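Local coordinates for translation initiation factor eIF2 assembly protein (Schizosaccharomyces pombe, PDB 4ZGP) that acts as an ATP-dependent folding chaperone that binds the gamma subunit of eIF2 and so lets it assemble with the alpha and beta subunits, at residues A56-Y61 / Y91-E96; R195-S200 / F271-L276. All coordinates share one frame; numbering follows the deposited sequence.

Contact 1 of 2, residues A56-Y61 / Y91-E96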
ATOM      1  N   ALA A  56      21.399   2.591  -6.481  1.00 46.96           N
ATOM      2  CA  ALA A  56      21.877   1.224  -6.634  1.00 41.22           C
ATOM      3  C   ALA A  56      22.515   0.654  -5.362  1.00 44.79           C
ATOM      4  O   ALA A  56      22.398  -0.546  -5.095  1.00 45.66           O
ATOM      5  CB  ALA A  56      22.865   1.147  -7.790  1.00 51.58           C
ATOM      6  N   THR A  57      23.196   1.490  -4.578  1.00 44.63           N
ATOM      7  CA  THR A  57      23.828   0.974  -3.364  1.00 44.05           C
ATOM      8  C   THR A  57      22.759   0.610  -2.336  1.00 46.15           C
ATOM      9  O   THR A  57      22.940  -0.320  -1.554  1.00 44.38           O
ATOM     10  CB  THR A  57      24.836   1.967  -2.742  1.00 43.58           C
ATOM     11  OG1 THR A  57      24.159   3.146  -2.290  1.00 45.65           O
ATOM     12  CG2 THR A  57      25.896   2.346  -3.770  1.00 52.56           C
ATOM     13  N   VAL A  58      21.644   1.339  -2.347  1.00 42.72           N
ATOM     14  CA  VAL A  58      20.516   0.999  -1.490  1.00 35.40           C
ATOM     15  C   VAL A  58      19.931  -0.348  -1.928  1.00 39.76           C
ATOM     16  O   VAL A  58      19.673  -1.234  -1.103  1.00 39.19           O
ATOM     17  CB  VAL A  58      19.423   2.103  -1.516  1.00 34.44           C
ATOM     18  CG1 VAL A  58      18.122   1.611  -0.885  1.00 33.24           C
ATOM     19  CG2 VAL A  58      19.907   3.352  -0.790  1.00 30.22           C
ATOM     20  N   LEU A  59      19.738  -0.492  -3.232  1.00 40.30           N
ATOM     21  CA  LEU A  59      19.188  -1.708  -3.813  1.00 42.24           C
ATOM     22  C   LEU A  59      20.050  -2.907  -3.441  1.00 45.92           C
ATOM     23  O   LEU A  59      19.543  -3.969  -3.080  1.00 44.27           O
ATOM     24  CB  LEU A  59      19.090  -1.554  -5.331  1.00 45.76           C
ATOM     25  CG  LEU A  59      18.207  -2.484  -6.153  1.00 49.83           C
ATOM     26  CD1 LEU A  59      16.852  -2.611  -5.509  1.00 46.49           C
ATOM     27  CD2 LEU A  59      18.075  -1.924  -7.560  1.00 43.95           C
ATOM     28  N   LYS A  60      21.361  -2.711  -3.503  1.00 44.69           N
ATOM     29  CA  LYS A  60      22.324  -3.762  -3.193  1.00 45.14           C
ATOM     30  C   LYS A  60      22.203  -4.198  -1.728  1.00 46.90           C
ATOM     31  O   LYS A  60      22.157  -5.388  -1.421  1.00 45.29           O
ATOM     32  CB  LYS A  60      23.739  -3.267  -3.513  1.00 52.74           C
ATOM     33  CG  LYS A  60      24.793  -4.356  -3.698  1.00 61.84           C
ATOM     34  CD  LYS A  60      25.470  -4.719  -2.381  1.00 62.91           C
ATOM     35  CE  LYS A  60      26.829  -5.371  -2.618  1.00 67.30           C
ATOM     36  NZ  LYS A  60      26.733  -6.551  -3.525  1.00 66.76           N
ATOM     37  N   TYR A  61      22.137  -3.219  -0.831  1.00 45.23           N
ATOM     38  CA  TYR A  61      21.967  -3.470   0.597  1.00 41.56           C
ATOM     39  C   TYR A  61      20.669  -4.217   0.925  1.00 47.65           C
ATOM     40  O   TYR A  61      20.649  -5.063   1.820  1.00 46.83           O
ATOM     41  CB  TYR A  61      22.024  -2.133   1.343  1.00 41.76           C
ATOM     42  CG  TYR A  61      21.675  -2.158   2.812  1.00 45.54           C
ATOM     43  CD1 TYR A  61      22.652  -2.359   3.776  1.00 45.80           C
ATOM     44  CD2 TYR A  61      20.375  -1.930   3.236  1.00 40.95           C
ATOM     45  CE1 TYR A  61      22.335  -2.357   5.119  1.00 45.34           C
ATOM     46  CE2 TYR A  61      20.050  -1.930   4.566  1.00 40.70           C
ATOM     47  CZ  TYR A  61      21.032  -2.136   5.508  1.00 45.96           C
ATOM     48  OH  TYR A  61      20.700  -2.128   6.841  1.00 43.36           O
ATOM     49  N   TYR A  91      28.074  -4.543   4.584  1.00 62.91           N
ATOM     50  CA  TYR A  91      27.815  -3.550   3.545  1.00 57.77           C
ATOM     51  C   TYR A  91      26.765  -2.528   3.979  1.00 54.34           C
ATOM     52  O   TYR A  91      25.870  -2.836   4.764  1.00 53.02           O
ATOM     53  CB  TYR A  91      27.366  -4.228   2.253  1.00 52.32           C
ATOM     54  CG  TYR A  91      27.198  -3.267   1.104  1.00 56.09           C
ATOM     55  CD1 TYR A  91      28.299  -2.824   0.383  1.00 61.89           C
ATOM     56  CD2 TYR A  91      25.940  -2.787   0.745  1.00 58.44           C
ATOM     57  CE1 TYR A  91      28.157  -1.936  -0.671  1.00 60.47           C
ATOM     58  CE2 TYR A  91      25.784  -1.896  -0.306  1.00 55.46           C
ATOM     59  CZ  TYR A  91      26.900  -1.475  -1.012  1.00 60.34           C
ATOM     60  OH  TYR A  91      26.767  -0.593  -2.062  1.00 56.71           O
ATOM     61  N   TYR A  92      26.889  -1.312   3.458  1.00 48.66           N
ATOM     62  CA  TYR A  92      25.967  -0.234   3.772  1.00 47.64           C
ATOM     63  C   TYR A  92      25.991   0.776   2.627  1.00 50.08           C
ATOM     64  O   TYR A  92      27.038   0.976   2.009  1.00 48.08           O
ATOM     65  CB  TYR A  92      26.349   0.422   5.096  1.00 44.39           C
ATOM     66  CG  TYR A  92      25.245   1.230   5.729  1.00 44.71           C
ATOM     67  CD1 TYR A  92      24.172   0.604   6.358  1.00 39.47           C
ATOM     68  CD2 TYR A  92      25.273   2.621   5.700  1.00 40.57           C
ATOM     69  CE1 TYR A  92      23.163   1.340   6.946  1.00 41.92           C
ATOM     70  CE2 TYR A  92      24.271   3.365   6.284  1.00 42.37           C
ATOM     71  CZ  TYR A  92      23.217   2.722   6.906  1.00 40.91           C
ATOM     72  OH  TYR A  92      22.216   3.469   7.491  1.00 44.57           O
ATOM     73  N   PRO A  93      24.838   1.400   2.322  1.00 44.82           N
ATOM     74  CA  PRO A  93      24.781   2.319   1.177  1.00 41.88           C
ATOM     75  C   PRO A  93      25.745   3.504   1.312  1.00 43.84           C
ATOM     76  O   PRO A  93      26.115   3.854   2.434  1.00 40.86           O
ATOM     77  CB  PRO A  93      23.325   2.799   1.187  1.00 42.66           C
ATOM     78  CG  PRO A  93      22.571   1.672   1.846  1.00 39.39           C
ATOM     79  CD  PRO A  93      23.505   1.170   2.910  1.00 45.37           C
ATOM     80  N   GLU A  94      26.135   4.105   0.189  1.00 49.20           N
ATOM     81  CA  GLU A  94      27.076   5.227   0.210  1.00 47.53           C
ATOM     82  C   GLU A  94      26.432   6.483   0.795  1.00 46.70           C
ATOM     83  O   GLU A  94      25.205   6.613   0.814  1.00 44.83           O
ATOM     84  CB  GLU A  94      27.607   5.506  -1.196  1.00 45.08           C
ATOM     85  CG  GLU A  94      26.587   6.098  -2.155  1.00 53.19           C
ATOM     86  CD  GLU A  94      27.159   6.286  -3.556  1.00 64.51           C
ATOM     87  OE1 GLU A  94      27.038   7.403  -4.109  1.00 63.92           O
ATOM     88  OE2 GLU A  94      27.727   5.313  -4.103  1.00 67.23           O
ATOM     89  N   ARG A  95      27.265   7.402   1.272  1.00 41.37           N
ATOM     90  CA  ARG A  95      26.786   8.556   2.027  1.00 43.88           C
ATOM     91  C   ARG A  95      25.806   9.411   1.235  1.00 41.09           C
ATOM     92  O   ARG A  95      24.891  10.007   1.806  1.00 40.48           O
ATOM     93  CB  ARG A  95      27.967   9.419   2.497  1.00 47.37           C
ATOM     94  CG  ARG A  95      27.528  10.642   3.293  1.00 48.40           C
ATOM     95  CD  ARG A  95      28.683  11.443   3.890  1.00 52.71           C
ATOM     96  NE  ARG A  95      28.226  12.787   4.239  1.00 47.57           N
ATOM     97  CZ  ARG A  95      27.629  13.097   5.387  1.00 49.69           C
ATOM     98  NH1 ARG A  95      27.228  14.340   5.609  1.00 42.96           N
ATOM     99  NH2 ARG A  95      27.428  12.162   6.312  1.00 45.59           N
ATOM    100  N   GLU A  96      26.002   9.472  -0.078  1.00 40.32           N
ATOM    101  CA  GLU A  96      25.169  10.298  -0.938  1.00 42.36           C
ATOM    102  C   GLU A  96      23.712   9.850  -0.853  1.00 41.19           C
ATOM    103  O   GLU A  96      22.791  10.672  -0.759  1.00 37.31           O
ATOM    104  CB  GLU A  96      25.664  10.235  -2.389  1.00 46.98           C
ATOM    105  CG  GLU A  96      26.957  11.011  -2.661  1.00 53.78           C
ATOM    106  CD  GLU A  96      28.235  10.190  -2.464  1.00 58.27           C
ATOM    107  OE1 GLU A  96      28.163   9.020  -2.024  1.00 52.48           O
ATOM    108  OE2 GLU A  96      29.328  10.724  -2.759  1.00 64.20           O
TER
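Pro93 and Tyr61, both buried, meet in the tight half of this contact, where the loop leading into helix 95-107 packs against helix 56-62. The proline ring rests on Thr57, Val58 and Tyr61: Pro93 CB sits 4.0 Å from Val58 CG2, and Pro93 CD makes an off-centre CH-pi contact with the Tyr61 ring, 4.2 Å from its centroid. With its CG anti to the backbone N (chi1 172°), Tyr61 runs alongside Tyr92, both pointing the same way. The edge of Tyr92 turns toward the face of Tyr61 in an offset edge-to-face pair, centroids 5.5 Å apart and planes at 83°. Leu142 of helix 138-146 touches both rings, which ties this half to a third helix.

On the other side Lys60, Tyr91 and Glu94 are exposed to solvent. Lys60 bends at its second torsion, and its CD lies over one face of Tyr91, 3.7 Å from the ring centroid, whereas its NZ, 5.5 Å from that centroid, adds at most a weak cation-pi attraction. The Tyr91 hydroxyl, OH, comes within 3.3 Å of Thr57 CB. At the helix start, the N-cap residue Glu94 gives a weak hydrogen bond from its backbone N to Thr57 OG1 (3.3 Å, 158° at the hydrogen). With one weak polar link across it, the contact depends chiefly on ring and aliphatic packing.

Contact 2 of 2, residues R195-S200 / F271-L276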
ATOM      1  N   ARG A 195     -10.403  -1.449   3.739  1.00 21.27           N
ATOM      2  CA  ARG A 195      -9.965  -1.956   2.451  1.00 16.68           C
ATOM      3  C   ARG A 195     -11.197  -2.095   1.564  1.00 22.78           C
ATOM      4  O   ARG A 195     -12.195  -2.657   1.993  1.00 21.11           O
ATOM      5  CB  ARG A 195      -9.248  -3.287   2.610  1.00 19.06           C
ATOM      6  CG  ARG A 195      -8.875  -3.925   1.274  1.00 22.07           C
ATOM      7  CD  ARG A 195      -7.677  -4.853   1.403  1.00 22.36           C
ATOM      8  NE  ARG A 195      -6.436  -4.125   1.657  1.00 22.89           N
ATOM      9  CZ  ARG A 195      -5.242  -4.700   1.749  1.00 29.51           C
ATOM     10  NH1 ARG A 195      -5.138  -6.017   1.638  1.00 26.32           N
ATOM     11  NH2 ARG A 195      -4.146  -3.954   1.955  1.00 27.22           N
ATOM     12  N   CYS A 196     -11.108  -1.583   0.335  1.00 20.97           N
ATOM     13  CA  CYS A 196     -12.284  -1.303  -0.489  1.00 19.16           C
ATOM     14  C   CYS A 196     -12.096  -1.927  -1.857  1.00 23.27           C
ATOM     15  O   CYS A 196     -11.097  -1.702  -2.547  1.00 20.49           O
ATOM     16  CB  CYS A 196     -12.519   0.203  -0.619  1.00 21.86           C
ATOM     17  SG  CYS A 196     -12.472   1.099   0.973  1.00 25.15           S
ATOM     18  N   PHE A 197     -13.084  -2.710  -2.255  1.00 20.20           N
ATOM     19  CA  PHE A 197     -12.942  -3.574  -3.400  1.00 21.81           C
ATOM     20  C   PHE A 197     -13.819  -3.057  -4.526  1.00 20.90           C
ATOM     21  O   PHE A 197     -14.999  -2.760  -4.334  1.00 22.22           O
ATOM     22  CB  PHE A 197     -13.319  -5.012  -3.013  1.00 22.61           C
ATOM     23  CG  PHE A 197     -12.459  -5.581  -1.926  1.00 22.58           C
ATOM     24  CD1 PHE A 197     -12.780  -5.387  -0.590  1.00 19.72           C
ATOM     25  CD2 PHE A 197     -11.342  -6.329  -2.237  1.00 22.61           C
ATOM     26  CE1 PHE A 197     -11.980  -5.930   0.412  1.00 17.23           C
ATOM     27  CE2 PHE A 197     -10.543  -6.868  -1.239  1.00 21.43           C
ATOM     28  CZ  PHE A 197     -10.860  -6.673   0.080  1.00 19.50           C
ATOM     29  N   VAL A 198     -13.213  -2.928  -5.698  1.00 23.49           N
ATOM     30  CA  VAL A 198     -13.832  -2.280  -6.824  1.00 22.34           C
ATOM     31  C   VAL A 198     -13.840  -3.228  -8.012  1.00 22.20           C
ATOM     32  O   VAL A 198     -12.811  -3.776  -8.371  1.00 20.75           O
ATOM     33  CB  VAL A 198     -13.074  -0.988  -7.228  1.00 22.41           C
ATOM     34  CG1 VAL A 198     -13.714  -0.373  -8.452  1.00 22.81           C
ATOM     35  CG2 VAL A 198     -13.044   0.008  -6.072  1.00 20.47           C
ATOM     36  N   LYS A 199     -15.008  -3.410  -8.618  1.00 27.22           N
ATOM     37  CA  LYS A 199     -15.118  -4.278  -9.785  1.00 26.43           C
ATOM     38  C   LYS A 199     -16.010  -3.596 -10.807  1.00 24.97           C
ATOM     39  O   LYS A 199     -17.077  -3.089 -10.461  1.00 26.11           O
ATOM     40  CB  LYS A 199     -15.683  -5.650  -9.400  1.00 32.69           C
ATOM     41  CG  LYS A 199     -15.794  -6.609 -10.574  1.00 36.54           C
ATOM     42  CD  LYS A 199     -16.708  -7.780 -10.245  1.00 37.56           C
ATOM     43  CE  LYS A 199     -16.020  -8.733  -9.322  1.00 32.12           C
ATOM     44  NZ  LYS A 199     -16.778 -10.024  -9.141  1.00 30.82           N
ATOM     45  N   SER A 200     -15.543  -3.561 -12.051  1.00 29.05           N
ATOM     46  CA  SER A 200     -16.176  -2.784 -13.115  1.00 32.68           C
ATOM     47  C   SER A 200     -16.495  -1.368 -12.650  1.00 31.20           C
ATOM     48  O   SER A 200     -17.596  -0.872 -12.855  1.00 30.68           O
ATOM     49  CB  SER A 200     -17.436  -3.503 -13.626  1.00 31.45           C
ATOM     50  OG  SER A 200     -17.118  -4.860 -13.870  1.00 37.63           O
ATOM     51  N   PHE A 271     -13.088 -10.663   3.604  1.00 24.94           N
ATOM     52  CA  PHE A 271     -13.680 -11.309   2.426  1.00 28.42           C
ATOM     53  C   PHE A 271     -12.773 -12.397   1.874  1.00 31.11           C
ATOM     54  O   PHE A 271     -11.550 -12.290   1.929  1.00 29.43           O
ATOM     55  CB  PHE A 271     -13.959 -10.290   1.305  1.00 23.64           C
ATOM     56  CG  PHE A 271     -14.975  -9.271   1.671  1.00 28.22           C
ATOM     57  CD1 PHE A 271     -16.329  -9.548   1.562  1.00 24.22           C
ATOM     58  CD2 PHE A 271     -14.589  -8.035   2.147  1.00 23.98           C
ATOM     59  CE1 PHE A 271     -17.280  -8.617   1.921  1.00 25.15           C
ATOM     60  CE2 PHE A 271     -15.541  -7.092   2.504  1.00 24.78           C
ATOM     61  CZ  PHE A 271     -16.894  -7.385   2.403  1.00 29.34           C
ATOM     62  N   SER A 272     -13.363 -13.454   1.325  1.00 28.79           N
ATOM     63  CA  SER A 272     -12.565 -14.397   0.556  1.00 26.29           C
ATOM     64  C   SER A 272     -12.594 -14.003  -0.915  1.00 26.84           C
ATOM     65  O   SER A 272     -13.543 -13.374  -1.382  1.00 27.78           O
ATOM     66  CB  SER A 272     -13.099 -15.822   0.699  1.00 36.22           C
ATOM     67  OG  SER A 272     -14.333 -15.918   0.017  1.00 32.88           O
ATOM     68  N   TRP A 273     -11.569 -14.402  -1.645  1.00 28.25           N
ATOM     69  CA  TRP A 273     -11.501 -14.074  -3.057  1.00 29.42           C
ATOM     70  C   TRP A 273     -12.500 -14.899  -3.861  1.00 32.38           C
ATOM     71  O   TRP A 273     -12.890 -14.496  -4.951  1.00 29.30           O
ATOM     72  CB  TRP A 273     -10.067 -14.248  -3.567  1.00 32.90           C
ATOM     73  CG  TRP A 273      -9.304 -13.011  -3.256  1.00 29.98           C
ATOM     74  CD1 TRP A 273      -8.434 -12.821  -2.225  1.00 28.79           C
ATOM     75  CD2 TRP A 273      -9.433 -11.739  -3.916  1.00 27.47           C
ATOM     76  NE1 TRP A 273      -7.983 -11.513  -2.223  1.00 28.54           N
ATOM     77  CE2 TRP A 273      -8.582 -10.833  -3.252  1.00 27.56           C
ATOM     78  CE3 TRP A 273     -10.168 -11.288  -5.008  1.00 23.99           C
ATOM     79  CZ2 TRP A 273      -8.451  -9.501  -3.651  1.00 25.24           C
ATOM     80  CZ3 TRP A 273     -10.027  -9.971  -5.409  1.00 30.41           C
ATOM     81  CH2 TRP A 273      -9.173  -9.093  -4.729  1.00 25.71           C
ATOM     82  N   SER A 274     -12.931 -16.032  -3.312  1.00 33.16           N
ATOM     83  CA  SER A 274     -14.002 -16.778  -3.955  1.00 38.31           C
ATOM     84  C   SER A 274     -15.239 -15.913  -4.014  1.00 31.07           C
ATOM     85  O   SER A 274     -15.856 -15.779  -5.064  1.00 35.53           O
ATOM     86  CB  SER A 274     -14.306 -18.091  -3.212  1.00 37.16           C
ATOM     87  OG  SER A 274     -13.132 -18.861  -3.062  1.00 48.86           O
ATOM     88  N   GLU A 275     -15.616 -15.294  -2.900  1.00 29.78           N
ATOM     89  CA  GLU A 275     -16.822 -14.477  -2.970  1.00 32.23           C
ATOM     90  C   GLU A 275     -16.575 -13.168  -3.732  1.00 27.21           C
ATOM     91  O   GLU A 275     -17.464 -12.683  -4.413  1.00 29.62           O
ATOM     92  CB  GLU A 275     -17.390 -14.204  -1.573  1.00 38.55           C
ATOM     93  CG  GLU A 275     -16.518 -13.407  -0.652  1.00 35.07           C
ATOM     94  CD  GLU A 275     -16.958 -13.520   0.804  1.00 40.47           C
ATOM     95  OE1 GLU A 275     -18.183 -13.590   1.064  1.00 44.60           O
ATOM     96  OE2 GLU A 275     -16.068 -13.533   1.684  1.00 37.35           O
ATOM     97  N   LEU A 276     -15.371 -12.607  -3.645  1.00 29.67           N
ATOM     98  CA  LEU A 276     -15.100 -11.352  -4.369  1.00 25.09           C
ATOM     99  C   LEU A 276     -15.167 -11.547  -5.877  1.00 25.02           C
ATOM    100  O   LEU A 276     -15.687 -10.705  -6.610  1.00 27.19           O
ATOM    101  CB  LEU A 276     -13.733 -10.796  -3.982  1.00 26.12           C
ATOM    102  CG  LEU A 276     -13.654 -10.194  -2.581  1.00 22.77           C
ATOM    103  CD1 LEU A 276     -12.172  -9.959  -2.240  1.00 26.92           C
ATOM    104  CD2 LEU A 276     -14.486  -8.916  -2.444  1.00 21.97           C
TER
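Phe197, on strand 193-199, packs against Phe271, Trp273 and Leu276. Leu276 lays both methyls against the phenyl ring: its CD2 lies over one face, 4.2 Å from the centroid, while its CD1 comes 3.6 Å from Phe197 CE2 near the rim. The same CD1 sits above the Trp273 ring, wedging the leucine between the two aromatics. Phe197 turns its edge to the face of Trp273, with planes at 79°, and Phe197 CE1 approaches Phe271 CD2 at 3.8 Å in an oblique pair. Beside this apolar cluster, Lys199 runs out from the strand and, bent at chi3 (-74°), puts NZ 2.8 Å from Leu276 O, in the carbonyl plane; Met279 O also accepts from the ammonium group.

The pieces belong to the ATP-grasp fold: a central strand of the five-stranded mixed sheet is packed against the short helix 273-278. That helix begins with a capping box. Glu275 N donates to Ser272 OG at 3.2 Å, and Ser272 N donates to Glu275 OE2 at 2.7 Å; Glu275 OE2 receives this bond on its anti lone pair. The carboxylate is further held by a salt bridge to Arg289. Trp273 NE1 donates to Thr266 O, which helps to set the turn of the indole beside Phe197. On the same strand, the ATP-binding residue Arg195 forms a salt bridge with Asp246, another residue of the nucleotide site.

In the fold
The two contacts lie on opposite sides of the chain's centre, their own centres 39 Å apart and their nearest atoms about 22 Å apart. They follow one another along the sequence: contact 1 closes at Glu96 before contact 2 opens at Arg195. They share no helix or sheet. Contact 1 joins helices 56-62 and 95-107 at the periphery, whereas contact 2 packs helix 273-278 on the five-stranded sheet. Contact 2 lies closer to the nucleotide, with the Phe197 side chain about 11 Å from bound ADP and Arg195 itself lining the pocket. As in other ATP-grasp proteins, the nucleotide sits between two lobes, and the contacts probably belong to different ones.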